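Local atomic coordinates of putative aminopeptidase (Leishmania major, PDB entry 5NTH), a protein that probably acts as a manganese-dependent metalloaminopeptidase of the M17 family, removing residues from the N termini of peptides, and binds the inhibitor actinonin. Residues Val155-Pro160 with Ser452-Tyr457; Ala159-Thr164 with Asn519-Thr524; Ala173-Ala178 with Cys216-Asp221; Val230-Ile235 with Thr320-Ser325. One frame throughout, in Å; residues are numbered along the deposited sequence.

Interaction 1 (Val155-Pro160 with Ser452-Tyr457); sequences VARAAP and SGDLCY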
loop_
_atom_site.group_PDB
_atom_site.type_symbol
_atom_site.label_atom_id
_atom_site.label_comp_id
_atom_site.label_asym_id
_atom_site.label_seq_id
_atom_site.Cartn_x
_atom_site.Cartn_y
_atom_site.Cartn_z
ATOM N N VAL A 155 0.318 18.668 -37.529
ATOM C CA VAL A 155 -1.026 19.084 -37.792
ATOM C C VAL A 155 -1.956 17.923 -37.804
ATOM O O VAL A 155 -3.005 17.988 -37.189
ATOM C CB VAL A 155 -1.125 19.794 -39.143
ATOM C CG1 VAL A 155 -2.577 20.099 -39.487
ATOM C CG2 VAL A 155 -0.320 21.089 -39.104
ATOM N N ALA A 156 -1.598 16.882 -38.536
ATOM C CA ALA A 156 -2.416 15.655 -38.643
ATOM C C ALA A 156 -2.815 15.109 -37.290
ATOM O O ALA A 156 -3.970 14.759 -37.055
ATOM C CB ALA A 156 -1.657 14.576 -39.390
ATOM N N ARG A 157 -1.838 15.080 -36.389
ATOM C CA ARG A 157 -1.999 14.433 -35.101
ATOM C C ARG A 157 -2.750 15.330 -34.155
ATOM O O ARG A 157 -3.120 14.858 -33.081
ATOM C CB ARG A 157 -0.639 14.059 -34.482
ATOM C CG ARG A 157 0.123 15.243 -33.914
ATOM C CD ARG A 157 1.438 14.823 -33.283
ATOM N NE ARG A 157 2.205 15.996 -32.855
ATOM C CZ ARG A 157 3.510 16.024 -32.568
ATOM N NH1 ARG A 157 4.238 14.914 -32.639
ATOM N NH2 ARG A 157 4.098 17.176 -32.194
ATOM N N ALA A 158 -2.927 16.608 -34.521
ATOM C CA ALA A 158 -3.571 17.597 -33.653
ATOM C C ALA A 158 -5.036 17.860 -34.014
ATOM O O ALA A 158 -5.707 18.658 -33.371
ATOM C CB ALA A 158 -2.774 18.886 -33.633
ATOM N N ALA A 159 -5.535 17.148 -35.007
ATOM C CA ALA A 159 -6.904 17.309 -35.426
ATOM C C ALA A 159 -7.782 16.609 -34.442
ATOM O O ALA A 159 -7.342 15.677 -33.794
ATOM C CB ALA A 159 -7.105 16.692 -36.802
ATOM N N PRO A 160 -9.050 17.010 -34.371
ATOM C CA PRO A 160 -9.989 16.214 -33.566
ATOM C C PRO A 160 -10.011 14.758 -34.026
ATOM O O PRO A 160 -10.014 14.498 -35.228
ATOM C CB PRO A 160 -11.370 16.897 -33.786
ATOM C CG PRO A 160 -11.116 18.125 -34.609
ATOM C CD PRO A 160 -9.726 18.025 -35.207
ATOM N N SER A 452 11.348 14.635 -37.659
ATOM C CA SER A 452 9.955 14.188 -37.766
ATOM C C SER A 452 9.022 14.790 -36.733
ATOM O O SER A 452 7.836 14.709 -36.907
ATOM C CB SER A 452 9.847 12.661 -37.615
ATOM O OG SER A 452 10.066 12.240 -36.286
ATOM N N GLY A 453 9.549 15.319 -35.638
ATOM C CA GLY A 453 8.742 15.659 -34.474
ATOM C C GLY A 453 8.205 14.497 -33.635
ATOM O O GLY A 453 7.353 14.715 -32.775
ATOM N N ASP A 454 8.659 13.270 -33.913
ATOM C CA ASP A 454 8.414 12.081 -33.073
ATOM C C ASP A 454 9.722 11.838 -32.299
ATOM O O ASP A 454 10.578 11.035 -32.690
ATOM C CB ASP A 454 8.113 10.837 -33.927
ATOM C CG ASP A 454 6.699 10.807 -34.518
ATOM O OD1 ASP A 454 5.916 11.763 -34.369
ATOM O OD2 ASP A 454 6.352 9.782 -35.151
ATOM N N LEU A 455 9.856 12.522 -31.182
ATOM C CA LEU A 455 11.121 12.581 -30.481
ATOM C C LEU A 455 11.601 11.254 -29.858
ATOM O O LEU A 455 10.857 10.295 -29.696
ATOM C CB LEU A 455 11.070 13.679 -29.423
ATOM C CG LEU A 455 10.574 15.050 -29.872
ATOM C CD1 LEU A 455 10.573 16.020 -28.697
ATOM C CD2 LEU A 455 11.428 15.594 -30.989
ATOM N N CYS A 456 12.883 11.266 -29.511
ATOM C CA CYS A 456 13.685 10.097 -29.247
ATOM C C CYS A 456 14.819 10.467 -28.361
ATOM O O CYS A 456 15.316 11.587 -28.427
ATOM C CB CYS A 456 14.349 9.640 -30.515
ATOM S SG CYS A 456 13.370 8.503 -31.413
ATOM N N TYR A 457 15.288 9.488 -27.591
ATOM C CA TYR A 457 16.473 9.709 -26.793
ATOM C C TYR A 457 17.071 8.388 -26.447
ATOM O O TYR A 457 16.329 7.492 -26.090
ATOM C CB TYR A 457 16.165 10.516 -25.549
ATOM C CG TYR A 457 17.403 11.083 -24.987
ATOM C CD1 TYR A 457 17.915 12.270 -25.466
ATOM C CD2 TYR A 457 18.126 10.394 -24.020
ATOM C CE1 TYR A 457 19.113 12.792 -24.966
ATOM C CE2 TYR A 457 19.325 10.892 -23.517
ATOM C CZ TYR A 457 19.816 12.087 -23.997
ATOM O OH TYR A 457 20.965 12.597 -23.488
HETATM O O HOH W 1 7.293 17.064 -31.262
#

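Interaction 2 (Ala159-Thr164 with Asn519-Thr524); sequences APHSYT and NTAGAT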
loop_
_atom_site.group_PDB
_atom_site.type_symbol
_atom_site.label_atom_id
_atom_site.label_comp_id
_atom_site.label_asym_id
_atom_site.label_seq_id
_atom_site.Cartn_x
_atom_site.Cartn_y
_atom_site.Cartn_z
ATOM N N ALA A 159 -5.535 17.148 -35.007
ATOM C CA ALA A 159 -6.904 17.309 -35.426
ATOM C C ALA A 159 -7.782 16.609 -34.442
ATOM O O ALA A 159 -7.342 15.677 -33.794
ATOM C CB ALA A 159 -7.105 16.692 -36.802
ATOM N N PRO A 160 -9.050 17.010 -34.371
ATOM C CA PRO A 160 -9.989 16.214 -33.566
ATOM C C PRO A 160 -10.011 14.758 -34.026
ATOM O O PRO A 160 -10.014 14.498 -35.228
ATOM C CB PRO A 160 -11.370 16.897 -33.786
ATOM C CG PRO A 160 -11.116 18.125 -34.609
ATOM C CD PRO A 160 -9.726 18.025 -35.207
ATOM N N HIS A 161 -10.048 13.829 -33.073
ATOM C CA HIS A 161 -9.808 12.406 -33.371
ATOM C C HIS A 161 -10.992 11.762 -34.052
ATOM O O HIS A 161 -12.108 12.077 -33.727
ATOM C CB HIS A 161 -9.461 11.638 -32.094
ATOM C CG HIS A 161 -8.158 12.050 -31.490
ATOM N ND1 HIS A 161 -7.318 11.169 -30.851
ATOM C CD2 HIS A 161 -7.531 13.251 -31.470
ATOM C CE1 HIS A 161 -6.240 11.812 -30.452
ATOM N NE2 HIS A 161 -6.348 13.076 -30.808
ATOM N N SER A 162 -10.730 10.843 -34.974
ATOM C CA SER A 162 -11.782 10.208 -35.746
ATOM C C SER A 162 -12.586 9.168 -34.996
ATOM O O SER A 162 -13.734 8.940 -35.343
ATOM C CB SER A 162 -11.233 9.610 -37.041
ATOM O OG SER A 162 -10.537 8.408 -36.839
ATOM N N TYR A 163 -11.975 8.504 -34.018
ATOM C CA TYR A 163 -12.710 7.584 -33.157
ATOM C C TYR A 163 -13.453 8.363 -32.096
ATOM O O TYR A 163 -12.825 9.053 -31.259
ATOM C CB TYR A 163 -11.825 6.531 -32.465
ATOM C CG TYR A 163 -12.671 5.564 -31.639
ATOM C CD1 TYR A 163 -13.242 4.453 -32.232
ATOM C CD2 TYR A 163 -12.961 5.803 -30.284
ATOM C CE1 TYR A 163 -14.057 3.597 -31.512
ATOM C CE2 TYR A 163 -13.764 4.928 -29.547
ATOM C CZ TYR A 163 -14.318 3.827 -30.175
ATOM O OH TYR A 163 -15.133 2.914 -29.507
ATOM N N THR A 164 -14.780 8.214 -32.119
ATOM C CA THR A 164 -15.665 8.715 -31.046
ATOM C C THR A 164 -16.969 7.909 -31.029
ATOM O O THR A 164 -17.362 7.331 -32.045
ATOM C CB THR A 164 -15.908 10.243 -31.194
ATOM O OG1 THR A 164 -16.507 10.780 -30.009
ATOM C CG2 THR A 164 -16.773 10.533 -32.369
ATOM N N ASN A 519 -1.539 11.098 -25.157
ATOM C CA ASN A 519 -1.597 12.233 -24.277
ATOM C C ASN A 519 -3.063 12.453 -23.815
ATOM O O ASN A 519 -3.902 11.568 -23.975
ATOM C CB ASN A 519 -1.011 13.426 -25.011
ATOM C CG ASN A 519 -1.849 13.855 -26.206
ATOM O OD1 ASN A 519 -3.083 13.777 -26.207
ATOM N ND2 ASN A 519 -1.186 14.320 -27.217
ATOM N N THR A 520 -3.373 13.628 -23.270
ATOM C CA THR A 520 -4.712 13.897 -22.726
ATOM C C THR A 520 -5.822 13.539 -23.703
ATOM O O THR A 520 -6.799 12.884 -23.364
ATOM C CB THR A 520 -4.889 15.381 -22.378
ATOM O OG1 THR A 520 -3.883 15.779 -21.433
ATOM C CG2 THR A 520 -6.327 15.650 -21.805
ATOM N N ALA A 521 -5.652 13.995 -24.925
ATOM C CA ALA A 521 -6.652 13.824 -25.952
ATOM C C ALA A 521 -6.699 12.400 -26.478
ATOM O O ALA A 521 -7.674 12.052 -27.128
ATOM C CB ALA A 521 -6.383 14.792 -27.091
ATOM N N GLY A 522 -5.661 11.588 -26.225
ATOM C CA GLY A 522 -5.636 10.207 -26.681
ATOM C C GLY A 522 -4.404 9.960 -27.512
ATOM O O GLY A 522 -3.368 10.543 -27.269
ATOM N N ALA A 523 -4.543 9.091 -28.499
ATOM C CA ALA A 523 -3.433 8.574 -29.298
ATOM C C ALA A 523 -2.753 9.662 -30.136
ATOM O O ALA A 523 -3.432 10.493 -30.709
ATOM C CB ALA A 523 -3.954 7.472 -30.207
ATOM N N THR A 524 -1.426 9.651 -30.195
ATOM C CA THR A 524 -0.652 10.667 -30.896
ATOM C C THR A 524 -0.258 10.299 -32.310
ATOM O O THR A 524 0.129 11.169 -33.073
ATOM C CB THR A 524 0.635 11.055 -30.145
ATOM O OG1 THR A 524 1.513 9.929 -30.040
ATOM C CG2 THR A 524 0.295 11.591 -28.768
#

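Interaction 3 (Ala173-Ala178 with Cys216-Asp221); sequences AYMKQA and CQRLVD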
loop_
_atom_site.group_PDB
_atom_site.type_symbol
_atom_site.label_atom_id
_atom_site.label_comp_id
_atom_site.label_asym_id
_atom_site.label_seq_id
_atom_site.Cartn_x
_atom_site.Cartn_y
_atom_site.Cartn_z
ATOM N N ALA A 173 -20.335 3.954 -37.257
ATOM C CA ALA A 173 -19.050 3.230 -37.190
ATOM C C ALA A 173 -17.977 3.915 -36.368
ATOM O O ALA A 173 -16.808 3.825 -36.671
ATOM C CB ALA A 173 -18.542 2.940 -38.598
ATOM N N TYR A 174 -18.372 4.609 -35.324
ATOM C CA TYR A 174 -17.403 5.259 -34.456
ATOM C C TYR A 174 -16.448 6.197 -35.235
ATOM O O TYR A 174 -15.305 6.379 -34.854
ATOM C CB TYR A 174 -16.624 4.181 -33.640
ATOM C CG TYR A 174 -17.529 3.266 -32.830
ATOM C CD1 TYR A 174 -18.157 2.177 -33.429
ATOM C CD2 TYR A 174 -17.779 3.498 -31.469
ATOM C CE1 TYR A 174 -19.001 1.330 -32.701
ATOM C CE2 TYR A 174 -18.626 2.662 -30.732
ATOM C CZ TYR A 174 -19.242 1.577 -31.358
ATOM O OH TYR A 174 -20.105 0.731 -30.705
ATOM N N MET A 175 -16.922 6.799 -36.317
ATOM C CA MET A 175 -16.064 7.557 -37.201
ATOM C C MET A 175 -16.619 8.942 -37.408
ATOM O O MET A 175 -17.678 9.081 -37.981
ATOM C CB MET A 175 -16.016 6.876 -38.550
ATOM C CG MET A 175 -15.288 7.659 -39.624
ATOM S SD MET A 175 -13.534 7.725 -39.240
ATOM C CE MET A 175 -12.872 8.031 -40.892
ATOM N N LYS A 176 -15.869 9.954 -36.997
ATOM C CA LYS A 176 -16.246 11.333 -37.178
ATOM C C LYS A 176 -15.099 12.116 -37.806
ATOM O O LYS A 176 -13.996 12.094 -37.319
ATOM C CB LYS A 176 -16.596 11.935 -35.842
ATOM C CG LYS A 176 -17.230 13.311 -35.891
ATOM C CD LYS A 176 -17.501 13.756 -34.461
ATOM C CE LYS A 176 -17.447 15.258 -34.272
ATOM N NZ LYS A 176 -18.814 15.843 -34.277
ATOM N N GLN A 177 -15.395 12.792 -38.904
ATOM C CA GLN A 177 -14.460 13.647 -39.643
ATOM C C GLN A 177 -15.289 14.809 -40.197
ATOM O O GLN A 177 -15.598 14.897 -41.389
ATOM C CB GLN A 177 -13.750 12.869 -40.750
ATOM C CG GLN A 177 -12.631 11.998 -40.202
ATOM C CD GLN A 177 -11.582 11.661 -41.250
ATOM O OE1 GLN A 177 -11.915 11.272 -42.373
ATOM N NE2 GLN A 177 -10.301 11.790 -40.876
ATOM N N ALA A 178 -15.684 15.653 -39.255
ATOM C CA ALA A 178 -16.739 16.630 -39.435
ATOM C C ALA A 178 -16.164 17.862 -40.055
ATOM O O ALA A 178 -16.827 18.543 -40.826
ATOM C CB ALA A 178 -17.363 16.982 -38.086
ATOM N N CYS A 216 -3.260 5.652 -37.585
ATOM C CA CYS A 216 -2.610 5.202 -36.387
ATOM C C CYS A 216 -3.343 5.666 -35.130
ATOM O O CYS A 216 -3.581 4.862 -34.237
ATOM C CB CYS A 216 -1.157 5.644 -36.383
ATOM S SG CYS A 216 -0.305 4.944 -35.003
ATOM N N GLN A 217 -3.723 6.933 -35.064
ATOM C CA GLN A 217 -4.514 7.413 -33.931
ATOM C C GLN A 217 -5.854 6.657 -33.785
ATOM O O GLN A 217 -6.308 6.450 -32.673
ATOM C CB GLN A 217 -4.794 8.902 -34.029
ATOM C CG GLN A 217 -3.575 9.803 -33.988
ATOM C CD GLN A 217 -3.958 11.280 -34.137
ATOM O OE1 GLN A 217 -4.430 11.678 -35.183
ATOM N NE2 GLN A 217 -3.762 12.085 -33.089
ATOM N N ARG A 218 -6.452 6.224 -34.896
ATOM C CA ARG A 218 -7.717 5.523 -34.875
ATOM C C ARG A 218 -7.594 4.147 -34.308
ATOM O O ARG A 218 -8.318 3.784 -33.414
ATOM C CB ARG A 218 -8.284 5.414 -36.275
ATOM C CG ARG A 218 -9.654 4.754 -36.323
ATOM C CD ARG A 218 -10.410 5.114 -37.580
ATOM N NE ARG A 218 -11.733 4.490 -37.653
ATOM C CZ ARG A 218 -12.821 4.893 -36.993
ATOM N NH1 ARG A 218 -12.793 5.921 -36.140
ATOM N NH2 ARG A 218 -13.962 4.249 -37.187
ATOM N N LEU A 219 -6.681 3.365 -34.850
ATOM C CA LEU A 219 -6.440 2.007 -34.358
ATOM C C LEU A 219 -6.090 2.011 -32.867
ATOM O O LEU A 219 -6.677 1.265 -32.094
ATOM C CB LEU A 219 -5.362 1.340 -35.186
ATOM C CG LEU A 219 -5.690 1.124 -36.667
ATOM C CD1 LEU A 219 -4.482 0.524 -37.356
ATOM C CD2 LEU A 219 -6.914 0.251 -36.900
ATOM N N VAL A 220 -5.217 2.919 -32.453
ATOM C CA VAL A 220 -4.803 3.005 -31.051
ATOM C C VAL A 220 -5.972 3.357 -30.152
ATOM O O VAL A 220 -6.258 2.637 -29.204
ATOM C CB VAL A 220 -3.634 3.997 -30.862
ATOM C CG1 VAL A 220 -3.379 4.296 -29.403
ATOM C CG2 VAL A 220 -2.363 3.421 -31.462
ATOM N N ASP A 221 -6.632 4.462 -30.484
ATOM C CA ASP A 221 -7.809 4.976 -29.747
ATOM C C ASP A 221 -8.929 3.978 -29.620
ATOM O O ASP A 221 -9.585 3.975 -28.596
ATOM C CB ASP A 221 -8.429 6.201 -30.425
ATOM C CG ASP A 221 -7.792 7.535 -30.006
ATOM O OD1 ASP A 221 -7.023 7.610 -29.023
ATOM O OD2 ASP A 221 -8.114 8.553 -30.679
#

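Interaction 4 (Val230-Ile235 with Thr320-Ser325); sequences VVYAEI and TDMGGS. With MN (manganese (II) ion), chain C.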
loop_
_atom_site.group_PDB
_atom_site.type_symbol
_atom_site.label_atom_id
_atom_site.label_comp_id
_atom_site.label_asym_id
_atom_site.label_seq_id
_atom_site.Cartn_x
_atom_site.Cartn_y
_atom_site.Cartn_z
ATOM N N VAL A 230 -8.487 -10.332 -34.126
ATOM C CA VAL A 230 -9.087 -10.828 -35.372
ATOM C C VAL A 230 -9.449 -9.671 -36.290
ATOM O O VAL A 230 -9.359 -9.782 -37.511
ATOM C CB VAL A 230 -10.301 -11.738 -35.098
ATOM C CG1 VAL A 230 -11.058 -12.070 -36.372
ATOM C CG2 VAL A 230 -9.817 -13.037 -34.472
ATOM N N VAL A 231 -9.846 -8.564 -35.690
ATOM C CA VAL A 231 -10.284 -7.426 -36.457
ATOM C C VAL A 231 -9.047 -6.745 -37.002
ATOM O O VAL A 231 -8.957 -6.520 -38.202
ATOM C CB VAL A 231 -11.125 -6.445 -35.617
ATOM C CG1 VAL A 231 -11.336 -5.117 -36.355
ATOM C CG2 VAL A 231 -12.475 -7.067 -35.299
ATOM N N TYR A 232 -8.107 -6.432 -36.105
ATOM C CA TYR A 232 -6.805 -5.887 -36.474
ATOM C C TYR A 232 -6.195 -6.701 -37.614
ATOM O O TYR A 232 -5.628 -6.134 -38.534
ATOM C CB TYR A 232 -5.868 -5.923 -35.284
ATOM C CG TYR A 232 -4.732 -4.942 -35.294
ATOM C CD1 TYR A 232 -4.306 -4.298 -36.461
ATOM C CD2 TYR A 232 -4.053 -4.665 -34.113
ATOM C CE1 TYR A 232 -3.259 -3.402 -36.438
ATOM C CE2 TYR A 232 -3.003 -3.769 -34.072
ATOM C CZ TYR A 232 -2.596 -3.136 -35.230
ATOM O OH TYR A 232 -1.529 -2.228 -35.184
ATOM N N ALA A 233 -6.334 -8.023 -37.577
ATOM C CA ALA A 233 -5.829 -8.872 -38.682
ATOM C C ALA A 233 -6.600 -8.747 -40.006
ATOM O O ALA A 233 -6.019 -8.773 -41.096
ATOM C CB ALA A 233 -5.825 -10.325 -38.262
ATOM N N GLU A 234 -7.912 -8.646 -39.917
ATOM C CA GLU A 234 -8.711 -8.451 -41.112
ATOM C C GLU A 234 -8.338 -7.118 -41.827
ATOM O O GLU A 234 -8.368 -7.023 -43.067
ATOM C CB GLU A 234 -10.176 -8.486 -40.722
ATOM C CG GLU A 234 -11.131 -8.645 -41.880
ATOM C CD GLU A 234 -12.558 -8.513 -41.409
ATOM O OE1 GLU A 234 -13.011 -9.362 -40.593
ATOM O OE2 GLU A 234 -13.202 -7.528 -41.826
ATOM N N ILE A 235 -7.980 -6.114 -41.024
ATOM C CA ILE A 235 -7.638 -4.807 -41.508
ATOM C C ILE A 235 -6.328 -4.925 -42.255
ATOM O O ILE A 235 -6.220 -4.490 -43.406
ATOM C CB ILE A 235 -7.543 -3.759 -40.371
ATOM C CG1 ILE A 235 -8.940 -3.317 -39.918
ATOM C CG2 ILE A 235 -6.826 -2.497 -40.830
ATOM C CD1 ILE A 235 -8.972 -2.442 -38.673
ATOM N N THR A 320 -4.010 1.252 -25.614
ATOM C CA THR A 320 -2.929 1.788 -26.389
ATOM C C THR A 320 -1.711 0.926 -26.381
ATOM O O THR A 320 -0.709 1.273 -26.987
ATOM C CB THR A 320 -2.493 3.175 -25.864
ATOM O OG1 THR A 320 -1.844 3.065 -24.587
ATOM C CG2 THR A 320 -3.698 4.123 -25.788
ATOM N N ASP A 321 -1.783 -0.208 -25.705
ATOM C CA ASP A 321 -0.657 -1.088 -25.670
ATOM C C ASP A 321 -0.386 -1.788 -27.031
ATOM O O ASP A 321 0.553 -2.598 -27.131
ATOM C CB ASP A 321 -0.826 -2.095 -24.529
ATOM C CG ASP A 321 0.496 -2.387 -23.785
ATOM O OD1 ASP A 321 1.270 -1.438 -23.513
ATOM O OD2 ASP A 321 0.745 -3.569 -23.451
ATOM N N MET A 322 -1.190 -1.488 -28.065
ATOM C CA MET A 322 -0.844 -1.884 -29.449
ATOM C C MET A 322 -0.264 -0.731 -30.311
ATOM O O MET A 322 -0.183 -0.832 -31.540
ATOM C CB MET A 322 -1.984 -2.625 -30.145
ATOM C CG MET A 322 -3.373 -2.063 -29.956
ATOM S SD MET A 322 -3.489 -0.332 -30.423
ATOM C CE MET A 322 -3.589 -0.442 -32.207
ATOM N N GLY A 323 0.221 0.312 -29.639
ATOM C CA GLY A 323 0.783 1.491 -30.274
ATOM C C GLY A 323 2.026 1.254 -31.111
ATOM O O GLY A 323 2.125 1.761 -32.214
ATOM N N GLY A 324 2.985 0.513 -30.579
ATOM C CA GLY A 324 4.183 0.206 -31.323
ATOM C C GLY A 324 3.820 -0.454 -32.618
ATOM O O GLY A 324 4.312 -0.085 -33.660
ATOM N N SER A 325 2.917 -1.402 -32.525
ATOM C CA SER A 325 2.369 -2.111 -33.671
ATOM C C SER A 325 1.820 -1.149 -34.721
ATOM O O SER A 325 2.210 -1.202 -35.870
ATOM C CB SER A 325 1.274 -3.068 -33.180
ATOM O OG SER A 325 0.339 -3.437 -34.161
HETATM MN MN MN C . 2.116 -4.140 -22.287
#

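Interaction 1 (Val155-Pro160 with Ser452-Tyr457)
Arg157, in the type I beta turn Ala156-Ala159 that follows on helix 148-156 in the N-terminal macro-like region, reaches Gly453 and Asp454 in the M17 catalytic domain, just past the C-terminal end of helix 439-452, where Gly453 leaves the helix with positive phi. Hydrogen bonding carries the contact. Arg157 NH1 donates to Gly453 O over 3.1 Å, with an N-H...O angle of 157°. The oxygen lies near the guanidinium plane, whereas the donor stands above the carbonyl plane rather than on a lone pair. Arg157 spans the gap by an extended chain from CG to NE, launched with CG between the backbone N and the carbonyl carbon (chi1 75°). Its NE is bonded to Ser121, which helps fix the rotation of the guanidinium. The electrostatic part is looser: Arg157 NH1 and Asp454 OD1 form a long salt bridge of 4.0 Å, with the two planes 16° apart. That carboxylate is held mainly by Asn153 at OD1 and the Gly527 backbone N at OD2. Within 452-457, Ser452 OG accepts from Asp454 N at 2.9 Å in an ST turn. Water completes the bridge, donating to Gly453 O at 2.8 Å and accepting weakly from Arg157 NH2 at 3.3 Å.

Interaction 2 (Ala159-Thr164 with Asn519-Thr524)
His161 points the CE1 corner of its imidazole into a tight beta hairpin near the C terminus, whose strands 518-519 and 522-523 are joined by a type I turn from Asn519 to Gly522. The residue belongs to the irregular connection between helix 148-156 and strand 181-185, so the contact joins the N-terminal macro-like region to the catalytic domain. No hydrogen bond links the two segments; carbonyl oxygens gather round the ring instead. His161 CE1 comes within 3.1 Å of Ala523 O, short for a carbon-oxygen pair and consistent with attraction to a polarised ring carbon; the same oxygen accepts a hydrogen bond from Gln217 NE2 of helix 203-221. Ala521 O sits over one face, 3.6 Å above the ring plane and offset toward the rim, while Ala523 N lies at the edge. A methyl adds to the packing, with Ala521 CB 4.1 Å from His161 NE2. The ring is steered here by CG lying anti to the carbonyl carbon (chi1 -66°) and is hydrogen-bonded at ND1 to Asp221 OD2. The other carboxylate oxygen of Asp221 accepts from Ala523 N, so one side chain grips both ring and hairpin; this setting would probably favour a protonated imidazole. Paired backbone bonds close the hairpin: Gly522 N to Asn519 O at 2.9 Å and Asn519 N to Gly522 O at 2.8 Å.

Interaction 3 (Ala173-Ala178 with Cys216-Asp221)
Arg218 projects from the last turns of helix 203-221 and presents the edge of its guanidinium to the backbone of Ala173 and Tyr174, while Met175 lies over one of its faces. The edge forms an uneven fork. Arg218 NH2 donates to Ala173 O at 2.9 Å, in a bond bent at its hydrogen although the donor lies nearly in line with the C=O bond (167° at the oxygen). The straight bond is the other, Arg218 NH1 to Tyr174 O at 2.9 Å, with an N-H...O angle of 169°. Both oxygens lie in the guanidinium plane, though NH1 stands well above the carbonyl plane of Tyr174. A second, weak bond from Arg218 NH2 to Tyr174 O measures 3.4 Å. Ala173 and Tyr174 both have positive phi, an unusual pair of successive left-handed conformations that brings their carbonyls to the same group. Met175 crosses the arginine at about a right angle. Its CG is anti to the backbone N (chi1 173°), and a bend at chi2 carries SD over the centre of the guanidinium, 3.6 Å above its plane; Met175 CB meets Arg218 NH2 at 3.6 Å. The Tyr174 ring leads away from the helix to lie nearly parallel to that of Tyr163, and Val375 of the third subunit packs on it. Thr24 of helix 12-26 accepts a further bond from NH2. The edge bonds hold the guanidinium against rotation, and the buried positive charge is probably stabilised by the partial negative charge of neutral carbonyl oxygens, with no carboxylate taking part across the contact.

Interaction 4 (Val230-Ile235 with Thr320-Ser325)
Tyr232 of helix 229-243 reaches across to Met322 and Ser325 at the N-terminal end of helix 323-341 in the M17 catalytic domain, where Met322 is one residue along from Asp321, a ligand of the dinuclear manganese centre. The polar part is a hydroxyl pair, Tyr232 OH and Ser325 OG, modelled as a hydrogen bond of 2.4 Å; so short a length is doubtful. The tyrosine reaches the serine by placing CG anti to its backbone N (chi1 -156°). Ser325 is also joined through its backbone to Lys298, a manganese ligand, which places the serine close behind the metal site. The apolar part is contributed by Met322 at the N-cap position. Its chain starts between the backbone N and the carbonyl carbon (chi1 43°) and bends at both chi2 and chi3, bringing the terminal CE 3.9 Å from Tyr232 CE2. Leu219 and Val220 of helix 203-221, with Leu227, also pack on this methionine, making it part of a buried layer between three helices. Metal binding falls to the preceding residue, Asp321, which also lies in the actinonin pocket. Lys298, Asp303 and Glu390 complete the ion's protein ligands, and Thr418 OG1 is hydrogen-bonded to Asp321 OD1. Only one carboxylate oxygen coordinates: Asp321 OD2 is 1.9 Å from the manganese, whereas Asp321 OD1 stands 3.1 Å from it.

How the interactions relate
From the N terminus, the chain opens interaction 1 at the end region of helix 148-156 and interaction 2 just after; the two share Ala159 and Pro160. Before either closes, interaction 3 joins 173-178 to helix 203-221, and interaction 4 follows in series, joining helix 229-243 to helix 323-341. Interaction 1 then closes at 452-457 and interaction 2 at 519-524, so these two long loops cross, and each encloses interactions 3 and 4. Helix 203-221 connects the set: Gln217 NE2 also meets Arg157 O, while Leu219 CD2 packs on Ile235 CD1. The N-terminal macro-like region is thereby tied to the catalytic domain and, through that helix, to the surroundings of the metal site.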